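Local coordinates for PelA (Pseudomonas aeruginosa, PDB 5TCB), which acts as a glycoside hydrolase through the domain described here, and as a full-length protein is probably also a deacetylase, at residues 48-58 against 120-129; 130-141 against 168-178. All blocks are in the same frame, centred on the assembly; numbering follows the deposited sequence.

Contact 1: residues 48-58 against 120-129; sequences LEAAHLKPADV and RAAELRKQGY
V58 and A50 fit against the ring of Y129. The branched end of V58 is the larger bump: CG1 stands over one ring face, 4.2 Å from the ring centroid of Y129 and only 11° off its normal, while V58 CG2 reaches the phenol end at 3.4 Å from Y129 CZ. With CG1 anti to the backbone N (chi1 -177°), V58 turns both methyls to the tyrosine, and the two side chains cross at about a right angle. A50 CB is the smaller knob, set into a notch between Y129 OH, 3.3 Å away, and L124 CD2; R120 NH2 approaches A50 CB obliquely at 3.9 Å. L48 CD1 lies loosely at the ring edge, near Y129 CE1.

These pieces lie on the outside of a parallel eight-stranded sheet whose strands follow one another in sequence order, the topology of a (beta/alpha)8 barrel. The 48-58 segment leads from strand 45-48 into helix 55-63, whereas 120-129 ends helix 111-126 in a Schellman motif at G128 and heads for strand 131-135. A70 and P68 of the intervening strand 67-73 pack on L124 and V58.

P55, in the first turn of helix 55-63, rests its ring on the bent side chain of Q127, with P55 CG 3.6 Å from Q127 OE1. Two waters bridge the segments: water 1 lies 2.7 Å from Y129 OH and also meets A50 O and Q127 OE1, and water 2 donates to P55 O (2.9 Å) and Q127 O (2.8 Å), joining the two backbones.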
loop_
_atom_site.group_PDB
_atom_site.type_symbol
_atom_site.label_atom_id
_atom_site.label_comp_id
_atom_site.label_asym_id
_atom_site.label_seq_id
_atom_site.Cartn_x
_atom_site.Cartn_y
_atom_site.Cartn_z
ATOM N N LEU A 48 0.344 -9.150 -0.133
ATOM C CA LEU A 48 1.347 -9.935 -0.829
ATOM C C LEU A 48 1.639 -9.352 -2.202
ATOM O O LEU A 48 0.772 -8.740 -2.838
ATOM C CB LEU A 48 0.881 -11.371 -1.033
ATOM C CG LEU A 48 0.488 -12.042 0.275
ATOM C CD1 LEU A 48 -0.816 -12.768 0.119
ATOM C CD2 LEU A 48 1.595 -12.940 0.715
ATOM N N GLU A 49 2.846 -9.612 -2.686
ATOM C CA GLU A 49 3.140 -9.446 -4.106
ATOM C C GLU A 49 2.661 -10.703 -4.808
ATOM O O GLU A 49 3.268 -11.779 -4.681
ATOM C CB GLU A 49 4.628 -9.184 -4.321
ATOM C CG GLU A 49 5.059 -9.182 -5.786
ATOM C CD GLU A 49 4.168 -8.333 -6.673
ATOM O OE1 GLU A 49 4.073 -7.096 -6.489
ATOM O OE2 GLU A 49 3.548 -8.928 -7.577
ATOM N N ALA A 50 1.579 -10.563 -5.569
ATOM C CA ALA A 50 0.912 -11.705 -6.193
ATOM C C ALA A 50 1.799 -12.458 -7.189
ATOM O O ALA A 50 1.557 -13.641 -7.473
ATOM C CB ALA A 50 -0.373 -11.209 -6.875
ATOM N N ALA A 51 2.819 -11.811 -7.745
ATOM C CA ALA A 51 3.714 -12.497 -8.664
ATOM C C ALA A 51 4.386 -13.704 -8.029
ATOM O O ALA A 51 4.870 -14.580 -8.747
ATOM C CB ALA A 51 4.769 -11.512 -9.176
ATOM N N HIS A 52 4.414 -13.783 -6.702
ATOM C CA HIS A 52 5.116 -14.847 -5.993
ATOM C C HIS A 52 4.184 -15.895 -5.417
ATOM O O HIS A 52 4.639 -16.775 -4.668
ATOM C CB HIS A 52 5.970 -14.230 -4.896
ATOM C CG HIS A 52 6.980 -13.285 -5.435
ATOM N ND1 HIS A 52 7.836 -13.638 -6.455
ATOM C CD2 HIS A 52 7.241 -11.987 -5.150
ATOM C CE1 HIS A 52 8.586 -12.596 -6.772
ATOM N NE2 HIS A 52 8.250 -11.586 -5.991
ATOM N N LEU A 53 2.891 -15.815 -5.718
ATOM C CA LEU A 53 1.920 -16.783 -5.226
ATOM C C LEU A 53 1.150 -17.376 -6.380
ATOM O O LEU A 53 1.031 -16.772 -7.445
ATOM C CB LEU A 53 0.878 -16.170 -4.291
ATOM C CG LEU A 53 1.256 -15.847 -2.869
ATOM C CD1 LEU A 53 1.977 -14.514 -2.862
ATOM C CD2 LEU A 53 -0.012 -15.847 -2.076
ATOM N N LYS A 54 0.623 -18.560 -6.159
ATOM C CA LYS A 54 -0.309 -19.168 -7.072
ATOM C C LYS A 54 -1.699 -19.149 -6.468
ATOM O O LYS A 54 -1.854 -18.972 -5.258
ATOM C CB LYS A 54 0.110 -20.610 -7.381
ATOM C CG LYS A 54 1.438 -20.735 -8.113
ATOM C CD LYS A 54 1.407 -19.959 -9.422
ATOM C CE LYS A 54 2.709 -20.045 -10.191
ATOM N NZ LYS A 54 2.667 -19.101 -11.337
ATOM N N PRO A 55 -2.744 -19.342 -7.276
ATOM C CA PRO A 55 -4.098 -19.319 -6.708
ATOM C C PRO A 55 -4.309 -20.303 -5.564
ATOM O O PRO A 55 -5.072 -19.995 -4.641
ATOM C CB PRO A 55 -4.981 -19.637 -7.917
ATOM C CG PRO A 55 -4.202 -19.087 -9.084
ATOM C CD PRO A 55 -2.763 -19.365 -8.755
ATOM N N ALA A 56 -3.661 -21.472 -5.580
ATOM C CA ALA A 56 -3.820 -22.402 -4.468
ATOM C C ALA A 56 -3.290 -21.811 -3.173
ATOM O O ALA A 56 -3.799 -22.123 -2.083
ATOM C CB ALA A 56 -3.097 -23.715 -4.761
ATOM N N ASP A 57 -2.250 -20.986 -3.259
ATOM C CA ASP A 57 -1.709 -20.357 -2.070
ATOM C C ASP A 57 -2.704 -19.348 -1.507
ATOM O O ASP A 57 -2.866 -19.218 -0.288
ATOM C CB ASP A 57 -0.383 -19.656 -2.405
ATOM C CG ASP A 57 0.660 -20.594 -2.995
ATOM O OD1 ASP A 57 0.711 -21.795 -2.616
ATOM O OD2 ASP A 57 1.449 -20.125 -3.833
ATOM N N VAL A 58 -3.320 -18.563 -2.389
ATOM C CA VAL A 58 -4.304 -17.571 -1.965
ATOM C C VAL A 58 -5.492 -18.266 -1.317
ATOM O O VAL A 58 -6.010 -17.816 -0.276
ATOM C CB VAL A 58 -4.733 -16.716 -3.175
ATOM C CG1 VAL A 58 -5.693 -15.644 -2.751
ATOM C CG2 VAL A 58 -3.517 -16.061 -3.828
ATOM N N ARG A 120 -5.570 -5.582 -14.524
ATOM C CA ARG A 120 -4.833 -6.231 -13.449
ATOM C C ARG A 120 -5.747 -6.532 -12.269
ATOM O O ARG A 120 -5.683 -7.624 -11.685
ATOM C CB ARG A 120 -3.668 -5.335 -13.029
ATOM C CG ARG A 120 -2.765 -5.905 -11.982
ATOM C CD ARG A 120 -1.971 -7.068 -12.505
ATOM N NE ARG A 120 -1.135 -7.657 -11.462
ATOM C CZ ARG A 120 -0.893 -8.957 -11.346
ATOM N NH1 ARG A 120 -1.434 -9.819 -12.198
ATOM N NH2 ARG A 120 -0.116 -9.397 -10.366
ATOM N N ALA A 121 -6.615 -5.587 -11.915
ATOM C CA ALA A 121 -7.543 -5.829 -10.825
ATOM C C ALA A 121 -8.423 -7.026 -11.136
ATOM O O ALA A 121 -8.684 -7.843 -10.257
ATOM C CB ALA A 121 -8.390 -4.588 -10.569
ATOM N N ALA A 122 -8.912 -7.130 -12.376
ATOM C CA ALA A 122 -9.761 -8.263 -12.725
ATOM C C ALA A 122 -9.002 -9.575 -12.600
ATOM O O ALA A 122 -9.555 -10.586 -12.144
ATOM C CB ALA A 122 -10.295 -8.085 -14.133
ATOM N N GLU A 123 -7.743 -9.598 -13.042
ATOM C CA GLU A 123 -6.954 -10.825 -12.931
ATOM C C GLU A 123 -6.736 -11.214 -11.473
ATOM O O GLU A 123 -6.832 -12.395 -11.128
ATOM C CB GLU A 123 -5.609 -10.676 -13.640
ATOM C CG GLU A 123 -5.711 -10.692 -15.163
ATOM C CD GLU A 123 -6.542 -11.866 -15.673
ATOM O OE1 GLU A 123 -6.246 -13.018 -15.290
ATOM O OE2 GLU A 123 -7.507 -11.635 -16.434
ATOM N N LEU A 124 -6.447 -10.234 -10.614
ATOM C CA LEU A 124 -6.237 -10.509 -9.195
ATOM C C LEU A 124 -7.533 -10.978 -8.536
ATOM O O LEU A 124 -7.505 -11.872 -7.682
ATOM C CB LEU A 124 -5.653 -9.263 -8.528
ATOM C CG LEU A 124 -4.243 -8.966 -9.055
ATOM C CD1 LEU A 124 -3.829 -7.566 -8.631
ATOM C CD2 LEU A 124 -3.230 -10.023 -8.593
ATOM N N ARG A 125 -8.678 -10.431 -8.946
ATOM C CA ARG A 125 -9.974 -10.950 -8.490
ATOM C C ARG A 125 -10.135 -12.421 -8.860
ATOM O O ARG A 125 -10.544 -13.237 -8.026
ATOM C CB ARG A 125 -11.120 -10.124 -9.068
ATOM C CG ARG A 125 -12.550 -10.675 -8.784
ATOM C CD ARG A 125 -13.241 -11.136 -10.048
ATOM N NE ARG A 125 -13.319 -10.035 -10.994
ATOM C CZ ARG A 125 -13.523 -10.148 -12.300
ATOM N NH1 ARG A 125 -13.724 -11.336 -12.867
ATOM N NH2 ARG A 125 -13.540 -9.052 -13.039
ATOM N N LYS A 126 -9.828 -12.774 -10.110
ATOM C CA LYS A 126 -9.989 -14.158 -10.554
ATOM C C LYS A 126 -9.050 -15.089 -9.817
ATOM O O LYS A 126 -9.366 -16.280 -9.649
ATOM C CB LYS A 126 -9.750 -14.262 -12.056
ATOM C CG LYS A 126 -10.797 -13.556 -12.887
ATOM C CD LYS A 126 -10.406 -13.655 -14.353
ATOM C CE LYS A 126 -10.947 -12.559 -15.182
ATOM N NZ LYS A 126 -10.309 -12.646 -16.524
ATOM N N GLN A 127 -7.891 -14.588 -9.390
ATOM C CA GLN A 127 -6.942 -15.398 -8.633
ATOM C C GLN A 127 -7.370 -15.655 -7.198
ATOM O O GLN A 127 -6.732 -16.472 -6.526
ATOM C CB GLN A 127 -5.584 -14.718 -8.599
ATOM C CG GLN A 127 -4.834 -14.697 -9.906
ATOM C CD GLN A 127 -3.351 -14.724 -9.637
ATOM O OE1 GLN A 127 -2.777 -15.789 -9.360
ATOM N NE2 GLN A 127 -2.728 -13.561 -9.659
ATOM N N GLY A 128 -8.407 -14.985 -6.709
ATOM C CA GLY A 128 -8.923 -15.257 -5.386
ATOM C C GLY A 128 -8.604 -14.223 -4.348
ATOM O O GLY A 128 -9.005 -14.395 -3.197
ATOM N N TYR A 129 -7.941 -13.130 -4.701
ATOM C CA TYR A 129 -7.632 -12.126 -3.696
ATOM C C TYR A 129 -8.910 -11.492 -3.165
ATOM O O TYR A 129 -9.871 -11.251 -3.892
ATOM C CB TYR A 129 -6.668 -11.055 -4.258
ATOM C CG TYR A 129 -5.292 -11.626 -4.392
ATOM C CD1 TYR A 129 -4.452 -11.704 -3.289
ATOM C CD2 TYR A 129 -4.844 -12.147 -5.601
ATOM C CE1 TYR A 129 -3.199 -12.269 -3.391
ATOM C CE2 TYR A 129 -3.605 -12.726 -5.705
ATOM C CZ TYR A 129 -2.778 -12.785 -4.599
ATOM O OH TYR A 129 -1.525 -13.383 -4.681
HETATM O O HOH W 1 -1.218 -14.738 -6.997
HETATM O O HOH W 2 -7.653 -18.728 -5.178
#

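Contact 2: residues 130-141 against 168-178; sequences AGLFLDTLDSFQ and GLKLFFNRGFE
Strands 131-135 and 170-174, joined through helix 145-165 in a beta-alpha-beta crossover, run side by side in the parallel sheet of the barrel, their axes 4.7 Å apart. Backbone bonds alternate from K170 N to A130 O, L132 N to K170 O, F172 N to L132 O, L134 N to F172 O and N174 N to L134 O. On one face of the sheet F133 and F172 form an edge-to-face pair, centroids of the two rings 4.9 Å apart and planes at 78°. F133 CD1 is the leading atom, 3.6 Å from F172 CD2, and at its far end F133 CZ abuts N174 CB. F29 and W45 extend this aromatic cluster.

The opposite face carries leucines and F173 and is turned to helix 145-165, where L134 meets L159. Here L132 CD1 packs on L169 CD1 and lies beside L171, and L134 CD1 approaches F173 CE1. Beyond the strand, L137 sets its CD1 methyl 3.7 Å from F173 CD2, the two side chains crossing at about a right angle. Water 3 accepts from L137 N and donates to N174 O at 2.7 Å, tying the loop after strand 131-135 to the end of strand 170-174.

Those C-terminal strand ends are where barrel glycoside hydrolases generally place their active sites. D135 OD2 is hydrogen-bonded to Y71 OH, and N174 ND2 to E193 OE2, while between them N174 ND2 donates to D135 OD1 at 2.8 Å. T136 N grips the same D135 OD1 at 2.9 Å from the other face of the carboxylate plane.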
loop_
_atom_site.group_PDB
_atom_site.type_symbol
_atom_site.label_atom_id
_atom_site.label_comp_id
_atom_site.label_asym_id
_atom_site.label_seq_id
_atom_site.Cartn_x
_atom_site.Cartn_y
_atom_site.Cartn_z
ATOM N N ALA A 130 -8.918 -11.216 -1.867
ATOM C CA ALA A 130 -10.044 -10.546 -1.229
ATOM C C ALA A 130 -9.985 -9.038 -1.344
ATOM O O ALA A 130 -10.958 -8.355 -0.997
ATOM C CB ALA A 130 -10.098 -10.939 0.237
ATOM N N GLY A 131 -8.864 -8.502 -1.793
ATOM C CA GLY A 131 -8.710 -7.068 -1.878
ATOM C C GLY A 131 -7.395 -6.713 -2.531
ATOM O O GLY A 131 -6.584 -7.578 -2.894
ATOM N N LEU A 132 -7.205 -5.390 -2.663
ATOM C CA LEU A 132 -6.012 -4.806 -3.238
ATOM C C LEU A 132 -5.418 -3.812 -2.258
ATOM O O LEU A 132 -6.154 -3.064 -1.609
ATOM C CB LEU A 132 -6.321 -4.045 -4.510
ATOM C CG LEU A 132 -7.014 -4.823 -5.626
ATOM C CD1 LEU A 132 -7.450 -3.895 -6.770
ATOM C CD2 LEU A 132 -6.132 -5.917 -6.140
ATOM N N PHE A 133 -4.093 -3.822 -2.155
ATOM C CA PHE A 133 -3.363 -2.790 -1.434
ATOM C C PHE A 133 -2.901 -1.783 -2.471
ATOM O O PHE A 133 -2.074 -2.106 -3.328
ATOM C CB PHE A 133 -2.193 -3.347 -0.641
ATOM C CG PHE A 133 -1.455 -2.279 0.140
ATOM C CD1 PHE A 133 -2.029 -1.716 1.253
ATOM C CD2 PHE A 133 -0.211 -1.840 -0.245
ATOM C CE1 PHE A 133 -1.382 -0.738 1.973
ATOM C CE2 PHE A 133 0.437 -0.831 0.476
ATOM C CZ PHE A 133 -0.158 -0.313 1.592
ATOM N N LEU A 134 -3.463 -0.600 -2.414
ATOM C CA LEU A 134 -3.248 0.425 -3.441
ATOM C C LEU A 134 -2.128 1.372 -3.029
ATOM O O LEU A 134 -2.289 2.199 -2.121
ATOM C CB LEU A 134 -4.548 1.180 -3.713
ATOM C CG LEU A 134 -5.739 0.295 -4.110
ATOM C CD1 LEU A 134 -6.963 1.180 -4.351
ATOM C CD2 LEU A 134 -5.424 -0.543 -5.341
ATOM N N ASP A 135 -1.000 1.267 -3.723
ATOM C CA ASP A 135 0.181 2.051 -3.425
ATOM C C ASP A 135 0.299 3.225 -4.396
ATOM O O ASP A 135 -0.445 3.356 -5.380
ATOM C CB ASP A 135 1.417 1.145 -3.502
ATOM C CG ASP A 135 2.634 1.691 -2.783
ATOM O OD1 ASP A 135 2.530 2.621 -1.951
ATOM O OD2 ASP A 135 3.733 1.152 -3.050
ATOM N N THR A 136 1.279 4.067 -4.091
ATOM C CA THR A 136 1.676 5.272 -4.845
ATOM C C THR A 136 0.480 6.162 -5.192
ATOM O O THR A 136 0.378 6.727 -6.283
ATOM C CB THR A 136 2.549 4.919 -6.062
ATOM O OG1 THR A 136 1.898 4.005 -6.943
ATOM C CG2 THR A 136 3.865 4.326 -5.587
ATOM N N LEU A 137 -0.379 6.379 -4.199
ATOM C CA LEU A 137 -1.522 7.271 -4.324
ATOM C C LEU A 137 -1.134 8.729 -4.190
ATOM O O LEU A 137 -1.993 9.600 -4.400
ATOM C CB LEU A 137 -2.587 6.939 -3.265
ATOM C CG LEU A 137 -3.107 5.508 -3.356
ATOM C CD1 LEU A 137 -4.205 5.306 -2.296
ATOM C CD2 LEU A 137 -3.655 5.163 -4.743
ATOM N N ASP A 138 0.111 9.033 -3.829
ATOM C CA ASP A 138 0.565 10.420 -3.716
ATOM C C ASP A 138 1.720 10.730 -4.660
ATOM O O ASP A 138 2.321 11.807 -4.554
ATOM C CB ASP A 138 0.937 10.760 -2.260
ATOM C CG ASP A 138 2.019 9.875 -1.686
ATOM O OD1 ASP A 138 2.529 8.982 -2.380
ATOM O OD2 ASP A 138 2.366 10.081 -0.508
ATOM N N SER A 139 2.043 9.819 -5.592
ATOM C CA SER A 139 3.136 10.070 -6.511
ATOM C C SER A 139 2.824 11.203 -7.462
ATOM O O SER A 139 3.761 11.811 -8.000
ATOM C CB SER A 139 3.480 8.801 -7.284
ATOM O OG SER A 139 4.067 7.875 -6.376
ATOM N N PHE A 140 1.547 11.519 -7.664
ATOM C CA PHE A 140 1.220 12.631 -8.539
ATOM C C PHE A 140 1.735 13.950 -7.993
ATOM O O PHE A 140 1.848 14.915 -8.757
ATOM C CB PHE A 140 -0.295 12.730 -8.800
ATOM C CG PHE A 140 -1.100 13.231 -7.633
ATOM C CD1 PHE A 140 -1.640 12.347 -6.724
ATOM C CD2 PHE A 140 -1.324 14.590 -7.435
ATOM C CE1 PHE A 140 -2.365 12.789 -5.640
ATOM C CE2 PHE A 140 -2.061 15.040 -6.357
ATOM C CZ PHE A 140 -2.583 14.135 -5.446
ATOM N N GLN A 141 2.056 14.026 -6.699
ATOM C CA GLN A 141 2.630 15.233 -6.133
ATOM C C GLN A 141 4.025 15.508 -6.678
ATOM O O GLN A 141 4.553 16.604 -6.448
ATOM C CB GLN A 141 2.676 15.159 -4.603
ATOM C CG GLN A 141 1.327 14.987 -3.936
ATOM C CD GLN A 141 0.607 16.279 -3.704
ATOM O OE1 GLN A 141 1.001 17.318 -4.221
ATOM N NE2 GLN A 141 -0.432 16.236 -2.876
ATOM N N GLY A 168 -16.186 -6.783 -5.199
ATOM C CA GLY A 168 -15.713 -7.847 -4.360
ATOM C C GLY A 168 -14.284 -7.720 -3.887
ATOM O O GLY A 168 -13.780 -8.654 -3.261
ATOM N N LEU A 169 -13.599 -6.635 -4.228
ATOM C CA LEU A 169 -12.250 -6.374 -3.744
ATOM C C LEU A 169 -12.282 -5.279 -2.690
ATOM O O LEU A 169 -12.619 -4.121 -2.987
ATOM C CB LEU A 169 -11.328 -5.977 -4.899
ATOM C CG LEU A 169 -11.079 -7.057 -5.933
ATOM C CD1 LEU A 169 -10.213 -6.500 -7.033
ATOM C CD2 LEU A 169 -10.375 -8.240 -5.265
ATOM N N LYS A 170 -11.884 -5.619 -1.468
ATOM C CA LYS A 170 -11.656 -4.571 -0.474
ATOM C C LYS A 170 -10.464 -3.743 -0.898
ATOM O O LYS A 170 -9.442 -4.295 -1.309
ATOM C CB LYS A 170 -11.388 -5.172 0.906
ATOM C CG LYS A 170 -12.564 -5.874 1.512
ATOM C CD LYS A 170 -12.236 -6.377 2.905
ATOM C CE LYS A 170 -13.415 -7.076 3.530
ATOM N NZ LYS A 170 -14.381 -6.096 4.040
ATOM N N LEU A 171 -10.591 -2.418 -0.808
ATOM C CA LEU A 171 -9.519 -1.507 -1.199
ATOM C C LEU A 171 -8.832 -0.960 0.058
ATOM O O LEU A 171 -9.435 -0.249 0.862
ATOM C CB LEU A 171 -10.048 -0.386 -2.093
ATOM C CG LEU A 171 -10.770 -0.848 -3.369
ATOM C CD1 LEU A 171 -11.178 0.350 -4.194
ATOM C CD2 LEU A 171 -9.934 -1.832 -4.194
ATOM N N PHE A 172 -7.567 -1.318 0.206
ATOM C CA PHE A 172 -6.734 -0.991 1.350
ATOM C C PHE A 172 -5.769 0.065 0.820
ATOM O O PHE A 172 -4.850 -0.237 0.050
ATOM C CB PHE A 172 -6.067 -2.281 1.842
ATOM C CG PHE A 172 -5.173 -2.157 3.042
ATOM C CD1 PHE A 172 -5.049 -1.003 3.784
ATOM C CD2 PHE A 172 -4.463 -3.281 3.422
ATOM C CE1 PHE A 172 -4.186 -0.970 4.879
ATOM C CE2 PHE A 172 -3.607 -3.272 4.516
ATOM C CZ PHE A 172 -3.466 -2.114 5.252
ATOM N N PHE A 173 -6.042 1.324 1.153
ATOM C CA PHE A 173 -5.276 2.437 0.596
ATOM C C PHE A 173 -3.960 2.604 1.360
ATOM O O PHE A 173 -3.947 2.545 2.594
ATOM C CB PHE A 173 -6.026 3.760 0.738
ATOM C CG PHE A 173 -7.133 4.017 -0.249
ATOM C CD1 PHE A 173 -7.834 3.004 -0.859
ATOM C CD2 PHE A 173 -7.477 5.331 -0.542
ATOM C CE1 PHE A 173 -8.876 3.304 -1.745
ATOM C CE2 PHE A 173 -8.501 5.622 -1.396
ATOM C CZ PHE A 173 -9.204 4.614 -1.997
ATOM N N ASN A 174 -2.873 2.865 0.640
ATOM C CA ASN A 174 -1.661 3.461 1.232
ATOM C C ASN A 174 -1.815 4.973 1.159
ATOM O O ASN A 174 -1.687 5.573 0.092
ATOM C CB ASN A 174 -0.393 2.991 0.540
ATOM C CG ASN A 174 0.859 3.309 1.355
ATOM O OD1 ASN A 174 0.743 3.819 2.479
ATOM N ND2 ASN A 174 2.034 3.004 0.827
ATOM N N ARG A 175 -2.127 5.601 2.297
ATOM C CA ARG A 175 -2.402 7.054 2.334
ATOM C C ARG A 175 -3.540 7.344 1.353
ATOM O O ARG A 175 -4.590 6.698 1.416
ATOM C CB ARG A 175 -1.140 7.855 2.094
ATOM C CG ARG A 175 -0.066 7.680 3.106
ATOM C CD ARG A 175 1.104 8.547 2.795
ATOM N NE ARG A 175 2.172 8.428 3.786
ATOM C CZ ARG A 175 2.874 9.450 4.243
ATOM N NH1 ARG A 175 2.655 10.691 3.806
ATOM N NH2 ARG A 175 3.823 9.220 5.142
ATOM N N GLY A 176 -3.407 8.308 0.461
ATOM C CA GLY A 176 -4.554 8.767 -0.307
ATOM C C GLY A 176 -5.297 9.936 0.288
ATOM O O GLY A 176 -6.456 10.174 -0.067
ATOM N N PHE A 177 -4.638 10.720 1.137
ATOM C CA PHE A 177 -5.325 11.762 1.884
ATOM C C PHE A 177 -5.968 12.784 0.965
ATOM O O PHE A 177 -6.983 13.396 1.327
ATOM C CB PHE A 177 -4.344 12.454 2.828
ATOM C CG PHE A 177 -3.650 11.516 3.783
ATOM C CD1 PHE A 177 -4.373 10.643 4.546
ATOM C CD2 PHE A 177 -2.276 11.519 3.903
ATOM C CE1 PHE A 177 -3.728 9.745 5.404
ATOM C CE2 PHE A 177 -1.630 10.653 4.769
ATOM C CZ PHE A 177 -2.338 9.788 5.512
ATOM N N GLU A 178 -5.367 13.032 -0.202
ATOM C CA GLU A 178 -5.880 14.054 -1.098
ATOM C C GLU A 178 -7.148 13.621 -1.828
ATOM O O GLU A 178 -7.865 14.475 -2.354
ATOM C CB GLU A 178 -4.812 14.423 -2.133
ATOM C CG GLU A 178 -3.556 15.057 -1.559
ATOM C CD GLU A 178 -2.571 14.056 -0.936
ATOM O OE1 GLU A 178 -2.724 12.808 -1.093
ATOM O OE2 GLU A 178 -1.650 14.562 -0.248
HETATM O O HOH W 3 0.360 5.696 -1.589
HETATM O O HOH W 4 -3.957 10.998 -2.747
HETATM O O HOH W 5 0.969 11.457 1.384
#

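How the contacts relate
Contact 1 closes before contact 2 opens: Y129 ends the former and A130, the next residue, begins the latter. Their centres lie about 17 Å apart, contact 1 on the periphery of the domain and contact 2 near its middle. Helix 111-126 runs into strand 131-135, so one alpha-beta succession supplies a segment to each. L124 CD1, 3.8 Å from L132 CD2, and A121 CB, 4.0 Å from L132 CD1, seat the helix on the leucine-rich face of the sheet; after the helix, Y129 O touches L169 CD2 at 3.3 Å. Within this GH114 glycoside hydrolase domain, contact 1 thus packs outer elements around the barrel and contact 2 builds its wall.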